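Local coordinates for protein O-methyltransferase, putative (Bacillus cereus, PDB 3DUW) that probably transfers a methyl group from S-adenosylmethionine to an oxygen of its acceptor substrate, and is captured here with the product S-adenosyl-L-homocysteine, at residues A[118-121]-A[122-125]; A[19-23]-A[24-28]; A[52-56]-A[57-61]. One frame throughout, in Å; residues are numbered along the deposited sequence.

Interaction 1: A[118-121]-A[122-125]; sequences LALD and SLQQ. With SAH (S-adenosyl-L-homocysteine), chain C.
Leu-123 N donates to Ala-119 O at 2.8 Å, and Ser-122 N to Leu-118 O at 3.1 Å, the latter with an N-H...O angle of 165°; both are regular bonds of the first helical turn. At its head, just after the N-cap residue Leu-118, Ala-119 N donates to N1 of the adenine of S-adenosyl-L-homocysteine, 2.9 Å from N to N1 at 159°. Further along, Gln-125 N bonds to Asp-121 O at 3.2 Å, and the side-chain amide of Gln-125 folds back to add a weak bond from NE2 to the same oxygen; its OE1 meets Arg-115 weakly. CB of Ala-119 lies 3.4 Å from N1 of the adenine, while CD2 of Leu-118 comes near the exocyclic N6. With CG beside its own backbone N (chi1 -71°), Leu-123 lays CG and CD1 along the Ala-119 carbonyl, and CD1 sits 4.4 Å from both Ala-119 CB and Leu-120 CD2. Leu-123 also touches Leu-89 and Leu-63 of the sheet and Trp-152 of helix 146-155. A helix N-terminus binding adenine N1 through a backbone N-H, after a strand of the central sheet, is characteristic of the Rossmann-like S-adenosylmethionine-dependent methyltransferase fold.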
loop_
_atom_site.group_PDB
_atom_site.type_symbol
_atom_site.label_atom_id
_atom_site.label_comp_id
_atom_site.label_asym_id
_atom_site.label_seq_id
_atom_site.Cartn_x
_atom_site.Cartn_y
_atom_site.Cartn_z
ATOM N N LEU A 118 18.248 17.791 -14.322
ATOM C CA LEU A 118 18.649 16.808 -13.326
ATOM C C LEU A 118 17.866 17.127 -12.060
ATOM O O LEU A 118 17.809 18.281 -11.627
ATOM C CB LEU A 118 20.155 16.896 -13.068
ATOM C CG LEU A 118 21.045 16.562 -14.271
ATOM C CD1 LEU A 118 22.507 16.775 -13.912
ATOM C CD2 LEU A 118 20.806 15.121 -14.699
ATOM N N ALA A 119 17.247 16.105 -11.477
ATOM C CA ALA A 119 16.439 16.287 -10.279
ATOM C C ALA A 119 17.123 17.081 -9.169
ATOM O O ALA A 119 16.512 17.961 -8.574
ATOM C CB ALA A 119 15.977 14.933 -9.747
ATOM N N LEU A 120 18.390 16.788 -8.895
ATOM C CA LEU A 120 19.088 17.509 -7.840
ATOM C C LEU A 120 19.140 19.012 -8.106
ATOM O O LEU A 120 19.057 19.810 -7.172
ATOM C CB LEU A 120 20.497 16.942 -7.644
ATOM C CG LEU A 120 20.549 15.521 -7.068
ATOM C CD1 LEU A 120 21.995 15.097 -6.898
ATOM C CD2 LEU A 120 19.823 15.469 -5.728
ATOM N N ASP A 121 19.269 19.406 -9.373
ATOM C CA ASP A 121 19.298 20.829 -9.706
ATOM C C ASP A 121 17.916 21.444 -9.539
ATOM O O ASP A 121 17.772 22.534 -8.989
ATOM C CB ASP A 121 19.770 21.058 -11.146
ATOM C CG ASP A 121 21.237 20.750 -11.334
ATOM O OD1 ASP A 121 22.042 21.148 -10.464
ATOM O OD2 ASP A 121 21.591 20.123 -12.354
ATOM N N SER A 122 16.896 20.739 -10.019
ATOM C CA SER A 122 15.530 21.229 -9.923
ATOM C C SER A 122 15.039 21.314 -8.481
ATOM O O SER A 122 14.282 22.218 -8.134
ATOM C CB SER A 122 14.590 20.333 -10.737
ATOM O OG SER A 122 14.887 20.413 -12.120
ATOM N N LEU A 123 15.464 20.375 -7.641
ATOM C CA LEU A 123 15.044 20.374 -6.245
ATOM C C LEU A 123 15.551 21.622 -5.522
ATOM O O LEU A 123 14.847 22.197 -4.690
ATOM C CB LEU A 123 15.533 19.095 -5.554
ATOM C CG LEU A 123 14.776 17.839 -6.016
ATOM C CD1 LEU A 123 15.541 16.585 -5.650
ATOM C CD2 LEU A 123 13.391 17.829 -5.392
ATOM N N GLN A 124 16.764 22.049 -5.855
ATOM C CA GLN A 124 17.345 23.243 -5.252
ATOM C C GLN A 124 16.547 24.461 -5.706
ATOM O O GLN A 124 16.292 25.377 -4.922
ATOM C CB GLN A 124 18.808 23.390 -5.667
ATOM C CG GLN A 124 19.527 24.578 -5.038
ATOM C CD GLN A 124 19.435 24.579 -3.525
ATOM O OE1 GLN A 124 18.511 25.155 -2.945
ATOM N NE2 GLN A 124 20.386 23.920 -2.877
ATOM N N GLN A 125 16.149 24.461 -6.976
ATOM C CA GLN A 125 15.366 25.559 -7.531
ATOM C C GLN A 125 14.006 25.631 -6.849
ATOM O O GLN A 125 13.518 26.713 -6.523
ATOM C CB GLN A 125 15.172 25.369 -9.039
ATOM C CG GLN A 125 16.446 25.499 -9.853
ATOM C CD GLN A 125 16.222 25.234 -11.328
ATOM O OE1 GLN A 125 15.360 25.847 -11.957
ATOM N NE2 GLN A 125 17.004 24.318 -11.890
HETATM N N SAH C . 7.574 6.979 -12.592
HETATM C CA SAH C . 7.409 6.973 -14.092
HETATM C CB SAH C . 8.608 6.374 -14.750
HETATM C CG SAH C . 9.942 7.048 -14.535
HETATM S SD SAH C . 11.276 5.951 -15.184
HETATM C C SAH C . 6.170 6.079 -14.432
HETATM O O SAH C . 5.597 5.489 -13.512
HETATM O OXT SAH C . 5.823 6.021 -15.665
HETATM C "C5'" SAH C . 12.667 6.767 -14.513
HETATM C "C4'" SAH C . 12.851 8.233 -15.140
HETATM O "O4'" SAH C . 14.005 8.692 -14.440
HETATM C "C3'" SAH C . 13.260 8.302 -16.604
HETATM O "O3'" SAH C . 12.327 9.052 -17.386
HETATM C "C2'" SAH C . 14.703 8.944 -16.529
HETATM O "O2'" SAH C . 15.031 9.710 -17.678
HETATM C "C1'" SAH C . 14.622 9.743 -15.244
HETATM N N9 SAH C . 15.781 10.108 -14.675
HETATM C C8 SAH C . 17.005 9.475 -14.540
HETATM N N7 SAH C . 17.912 10.155 -13.912
HETATM C C5 SAH C . 17.266 11.370 -13.575
HETATM C C6 SAH C . 17.745 12.534 -12.870
HETATM N N6 SAH C . 18.987 12.653 -12.382
HETATM N N1 SAH C . 16.825 13.541 -12.723
HETATM C C2 SAH C . 15.549 13.465 -13.203
HETATM N N3 SAH C . 15.055 12.371 -13.883
HETATM C C4 SAH C . 15.966 11.365 -14.032
#

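Interaction 2: A[19-23]-A[24-28]; sequences IPKDS and TLEEV
Asp-22 caps the start of helix 23-34 by turning its carboxylate back over the first turn, where OD1 accepts the N-H of Leu-25 at 3.0 Å with an N-H...O angle of 160°. The first torsion makes this possible: CG stands opposite the backbone N (chi1 -170°), which carries OD1 toward the amides at the head of the helix. Leu-25 N approaches from well above the carboxylate plane, 61° out of it. OD1 also lies 2.9 Å from Thr-24 N and close to Thr-24 CB. The other oxygen, OD2, has a different task, a salt bridge to Arg-78. Held at both oxygens, the carboxylate probably has little freedom to rotate.

This is an N-cap, the side chain of the residue just before the helix replacing a missing acceptor, and it begins the helix that follows helix 4-18. The backbone takes over at once: Glu-26 N bonds to Asp-22 O, and Glu-27 N to Ser-23 O.

Leu-25 runs obliquely across the Asp-22 side chain; its CG and CD1 each come 3.9 Å from OD2. Its buried end packs on Tyr-71, Ile-74 and Trp-75 of helix 71-77. Glu-26 swings CG to the side of its own backbone N and extends from there, which brings CG to 3.5 Å from Asp-22 O and returns the carboxylate toward the loop. There a water bridges the two segments, accepting from Asp-22 N at 2.9 Å and donating to Glu-26 OE2 at 2.8 Å. Lys-21 runs alongside, its CD 4.2 Å from that OE2, but its ammonium stays too far away for a salt bridge. Glu-27 lays its CG against Ser-23 O.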
loop_
_atom_site.group_PDB
_atom_site.type_symbol
_atom_site.label_atom_id
_atom_site.label_comp_id
_atom_site.label_asym_id
_atom_site.label_seq_id
_atom_site.Cartn_x
_atom_site.Cartn_y
_atom_site.Cartn_z
ATOM N N ILE A 19 -9.927 -2.364 -12.799
ATOM C CA ILE A 19 -9.559 -1.135 -13.493
ATOM C C ILE A 19 -10.253 -1.016 -14.844
ATOM O O ILE A 19 -9.854 -1.655 -15.818
ATOM C CB ILE A 19 -8.025 -1.061 -13.683
ATOM C CG1 ILE A 19 -7.329 -1.238 -12.328
ATOM C CG2 ILE A 19 -7.632 0.275 -14.312
ATOM C CD1 ILE A 19 -5.810 -1.252 -12.399
ATOM N N PRO A 20 -11.311 -0.191 -14.917
ATOM C CA PRO A 20 -12.045 -0.008 -16.172
ATOM C C PRO A 20 -11.122 0.419 -17.310
ATOM O O PRO A 20 -10.132 1.125 -17.093
ATOM C CB PRO A 20 -13.062 1.073 -15.817
ATOM C CG PRO A 20 -13.338 0.800 -14.367
ATOM C CD PRO A 20 -11.951 0.555 -13.819
ATOM N N LYS A 21 -11.446 -0.019 -18.522
ATOM C CA LYS A 21 -10.654 0.324 -19.695
ATOM C C LYS A 21 -10.507 1.840 -19.779
ATOM O O LYS A 21 -11.456 2.581 -19.517
ATOM C CB LYS A 21 -11.322 -0.220 -20.962
ATOM C CG LYS A 21 -11.320 -1.742 -21.057
ATOM C CD LYS A 21 -9.903 -2.290 -21.200
ATOM C CE LYS A 21 -9.884 -3.811 -21.181
ATOM N NZ LYS A 21 -10.709 -4.407 -22.269
ATOM N N ASP A 22 -9.307 2.293 -20.132
ATOM C CA ASP A 22 -9.019 3.719 -20.232
ATOM C C ASP A 22 -8.249 3.992 -21.521
ATOM O O ASP A 22 -7.033 3.813 -21.571
ATOM C CB ASP A 22 -8.178 4.159 -19.031
ATOM C CG ASP A 22 -8.042 5.662 -18.933
ATOM O OD1 ASP A 22 -7.879 6.319 -19.981
ATOM O OD2 ASP A 22 -8.086 6.191 -17.802
ATOM N N SER A 23 -8.955 4.430 -22.559
ATOM C CA SER A 23 -8.316 4.701 -23.841
ATOM C C SER A 23 -7.229 5.767 -23.747
ATOM O O SER A 23 -6.252 5.732 -24.495
ATOM C CB SER A 23 -9.360 5.120 -24.880
ATOM O OG SER A 23 -9.980 6.341 -24.526
ATOM N N THR A 24 -7.400 6.720 -22.837
ATOM C CA THR A 24 -6.411 7.775 -22.664
ATOM C C THR A 24 -5.073 7.196 -22.212
ATOM O O THR A 24 -4.026 7.516 -22.778
ATOM C CB THR A 24 -6.883 8.826 -21.637
ATOM O OG1 THR A 24 -8.033 9.510 -22.154
ATOM C CG2 THR A 24 -5.780 9.837 -21.357
ATOM N N LEU A 25 -5.102 6.341 -21.194
ATOM C CA LEU A 25 -3.871 5.737 -20.704
ATOM C C LEU A 25 -3.289 4.751 -21.705
ATOM O O LEU A 25 -2.075 4.568 -21.761
ATOM C CB LEU A 25 -4.104 5.061 -19.352
ATOM C CG LEU A 25 -4.200 6.058 -18.194
ATOM C CD1 LEU A 25 -4.447 5.316 -16.889
ATOM C CD2 LEU A 25 -2.909 6.867 -18.108
ATOM N N GLU A 26 -4.149 4.117 -22.496
ATOM C CA GLU A 26 -3.679 3.183 -23.512
ATOM C C GLU A 26 -2.864 3.971 -24.534
ATOM O O GLU A 26 -1.806 3.523 -24.972
ATOM C CB GLU A 26 -4.857 2.499 -24.208
ATOM C CG GLU A 26 -5.460 1.338 -23.434
ATOM C CD GLU A 26 -6.622 0.697 -24.164
ATOM O OE1 GLU A 26 -6.504 0.461 -25.387
ATOM O OE2 GLU A 26 -7.650 0.423 -23.514
ATOM N N GLU A 27 -3.364 5.145 -24.910
ATOM C CA GLU A 27 -2.663 5.991 -25.871
ATOM C C GLU A 27 -1.315 6.405 -25.305
ATOM O O GLU A 27 -0.308 6.400 -26.009
ATOM C CB GLU A 27 -3.458 7.260 -26.176
ATOM C CG GLU A 27 -4.704 7.079 -27.006
ATOM C CD GLU A 27 -5.374 8.406 -27.298
ATOM O OE1 GLU A 27 -5.677 9.146 -26.335
ATOM O OE2 GLU A 27 -5.594 8.713 -28.486
ATOM N N VAL A 28 -1.309 6.783 -24.028
ATOM C CA VAL A 28 -0.078 7.208 -23.371
ATOM C C VAL A 28 1.012 6.148 -23.509
ATOM O O VAL A 28 2.132 6.449 -23.917
ATOM C CB VAL A 28 -0.323 7.504 -21.868
ATOM C CG1 VAL A 28 0.998 7.734 -21.148
ATOM C CG2 VAL A 28 -1.215 8.729 -21.722
HETATM O O HOH W 1 -7.287 0.333 -20.737
#

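Interaction 3: A[52-56]-A[57-61]; sequences LLVQI and QGARN
Val-54 O is the acceptor shared by the two residues that follow the helix end. Ala-59 N reaches it at 3.1 Å with an N-H...O angle of 159°, lying in the carbonyl plane, and Gly-58 N at 2.8 Å with a more bent angle of 131°, its N tilted from that plane. One carbonyl thus satisfies the N-H groups of both Gly-58 and Ala-59. One residue earlier, Leu-53 O receives Gln-57 N at 3.0 Å, the ordinary helical bond. Gly-58 N also lies 3.1 Å from Gln-55 O.

Gly-58 has a positive phi of 73°, and with Ala-59 N returning to Val-54 O this fits a Schellman motif, Gly-58 being the C-prime residue that ends helix 44-57 and turns the chain toward strand 61-65. The turn brings apolar groups together: CG1 of Val-54, opposite its backbone N, lies 4.0 Å from CB of Ala-59, and both side chains rest on Phe-136 of strand 136-139.

The amide of Gln-57 is satisfied beyond the turn, NE2 donating to Asp-135 O at the end of an extended chain. Asp-135 OD2 accepts from Arg-60 N, and the side chain of Asn-61 is also held, ND2 on Pro-133 O and OD1 weakly on Arg-85. Across the dimer interface Ile-56 packs on Gln-57 of the second subunit, and Leu-53 on its own counterpart there.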
loop_
_atom_site.group_PDB
_atom_site.type_symbol
_atom_site.label_atom_id
_atom_site.label_comp_id
_atom_site.label_asym_id
_atom_site.label_seq_id
_atom_site.Cartn_x
_atom_site.Cartn_y
_atom_site.Cartn_z
ATOM N N LEU A 52 -4.995 5.937 -5.405
ATOM C CA LEU A 52 -5.796 5.720 -4.212
ATOM C C LEU A 52 -5.101 6.239 -2.960
ATOM O O LEU A 52 -5.749 6.817 -2.088
ATOM C CB LEU A 52 -6.128 4.232 -4.065
ATOM C CG LEU A 52 -7.085 3.690 -5.136
ATOM C CD1 LEU A 52 -7.166 2.175 -5.039
ATOM C CD2 LEU A 52 -8.463 4.326 -4.971
ATOM N N LEU A 53 -3.786 6.059 -2.865
ATOM C CA LEU A 53 -3.076 6.535 -1.686
ATOM C C LEU A 53 -3.142 8.058 -1.623
ATOM O O LEU A 53 -3.267 8.639 -0.545
ATOM C CB LEU A 53 -1.620 6.066 -1.703
ATOM C CG LEU A 53 -0.899 6.169 -0.354
ATOM C CD1 LEU A 53 -1.659 5.380 0.710
ATOM C CD2 LEU A 53 0.527 5.651 -0.502
ATOM N N VAL A 54 -3.056 8.706 -2.782
ATOM C CA VAL A 54 -3.146 10.160 -2.843
ATOM C C VAL A 54 -4.526 10.593 -2.338
ATOM O O VAL A 54 -4.644 11.558 -1.583
ATOM C CB VAL A 54 -2.935 10.665 -4.290
ATOM C CG1 VAL A 54 -3.434 12.099 -4.433
ATOM C CG2 VAL A 54 -1.455 10.589 -4.646
ATOM N N GLN A 55 -5.565 9.865 -2.736
ATOM C CA GLN A 55 -6.922 10.197 -2.310
ATOM C C GLN A 55 -7.103 9.951 -0.817
ATOM O O GLN A 55 -7.745 10.743 -0.127
ATOM C CB GLN A 55 -7.941 9.380 -3.111
ATOM C CG GLN A 55 -7.848 9.612 -4.613
ATOM C CD GLN A 55 -8.842 8.795 -5.409
ATOM O OE1 GLN A 55 -8.980 7.589 -5.204
ATOM N NE2 GLN A 55 -9.530 9.446 -6.339
ATOM N N ILE A 56 -6.525 8.864 -0.314
ATOM C CA ILE A 56 -6.634 8.531 1.101
ATOM C C ILE A 56 -5.986 9.614 1.951
ATOM O O ILE A 56 -6.532 10.021 2.977
ATOM C CB ILE A 56 -5.979 7.168 1.399
ATOM C CG1 ILE A 56 -6.799 6.063 0.735
ATOM C CG2 ILE A 56 -5.892 6.939 2.901
ATOM C CD1 ILE A 56 -6.134 4.711 0.743
ATOM N N GLN A 57 -4.823 10.088 1.525
ATOM C CA GLN A 57 -4.149 11.142 2.266
ATOM C C GLN A 57 -4.806 12.492 2.027
ATOM O O GLN A 57 -4.712 13.389 2.864
ATOM C CB GLN A 57 -2.683 11.252 1.861
ATOM C CG GLN A 57 -2.046 12.514 2.422
ATOM C CD GLN A 57 -0.607 12.691 2.033
ATOM O OE1 GLN A 57 -0.247 12.563 0.864
ATOM N NE2 GLN A 57 0.233 13.006 3.016
ATOM N N GLY A 58 -5.465 12.637 0.882
ATOM C CA GLY A 58 -6.084 13.909 0.559
ATOM C C GLY A 58 -4.976 14.884 0.204
ATOM O O GLY A 58 -5.039 16.069 0.533
ATOM N N ALA A 59 -3.946 14.370 -0.466
ATOM C CA ALA A 59 -2.802 15.181 -0.864
ATOM C C ALA A 59 -3.227 16.311 -1.783
ATOM O O ALA A 59 -4.126 16.148 -2.606
ATOM C CB ALA A 59 -1.760 14.312 -1.557
ATOM N N ARG A 60 -2.559 17.451 -1.642
ATOM C CA ARG A 60 -2.862 18.620 -2.450
ATOM C C ARG A 60 -1.625 19.125 -3.186
ATOM O O ARG A 60 -1.739 19.889 -4.142
ATOM C CB ARG A 60 -3.433 19.728 -1.560
ATOM C CG ARG A 60 -3.955 20.934 -2.317
ATOM C CD ARG A 60 -5.294 21.394 -1.755
ATOM N NE ARG A 60 -5.228 21.689 -0.327
ATOM C CZ ARG A 60 -6.271 22.085 0.400
ATOM N NH1 ARG A 60 -7.460 22.232 -0.167
ATOM N NH2 ARG A 60 -6.123 22.339 1.693
ATOM N N ASN A 61 -0.445 18.696 -2.748
ATOM C CA ASN A 61 0.800 19.133 -3.378
ATOM C C ASN A 61 1.753 17.948 -3.509
ATOM O O ASN A 61 2.419 17.556 -2.552
ATOM C CB ASN A 61 1.429 20.254 -2.549
ATOM C CG ASN A 61 2.508 20.999 -3.301
ATOM O OD1 ASN A 61 2.415 21.189 -4.511
ATOM N ND2 ASN A 61 3.531 21.447 -2.582
#

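Overall arrangement
The three contacts treat helix ends differently and do not touch one another. Interactions 1 and 3 are partly buried, interaction 2 is a surface contact. Interactions 1 and 2 both begin helices: in 118-125 the first N-H binds the ligand, while in 19-28 a carboxylate side chain accepts from the helix head. Interaction 3 closes a helix mainly through backbone bonds, with mostly buried apolar side chains at a subunit interface. Interactions 2 and 3 sit on consecutive helices, 23-34 and 44-57, their nearest atoms about 8 Å apart. Interactions 1 and 2 lie on opposite sides of the chain's centre, centres about 31 Å apart. Charge and water mark interaction 2, whereas interactions 1 and 3 pack apolar side chains on the strands of the sheet.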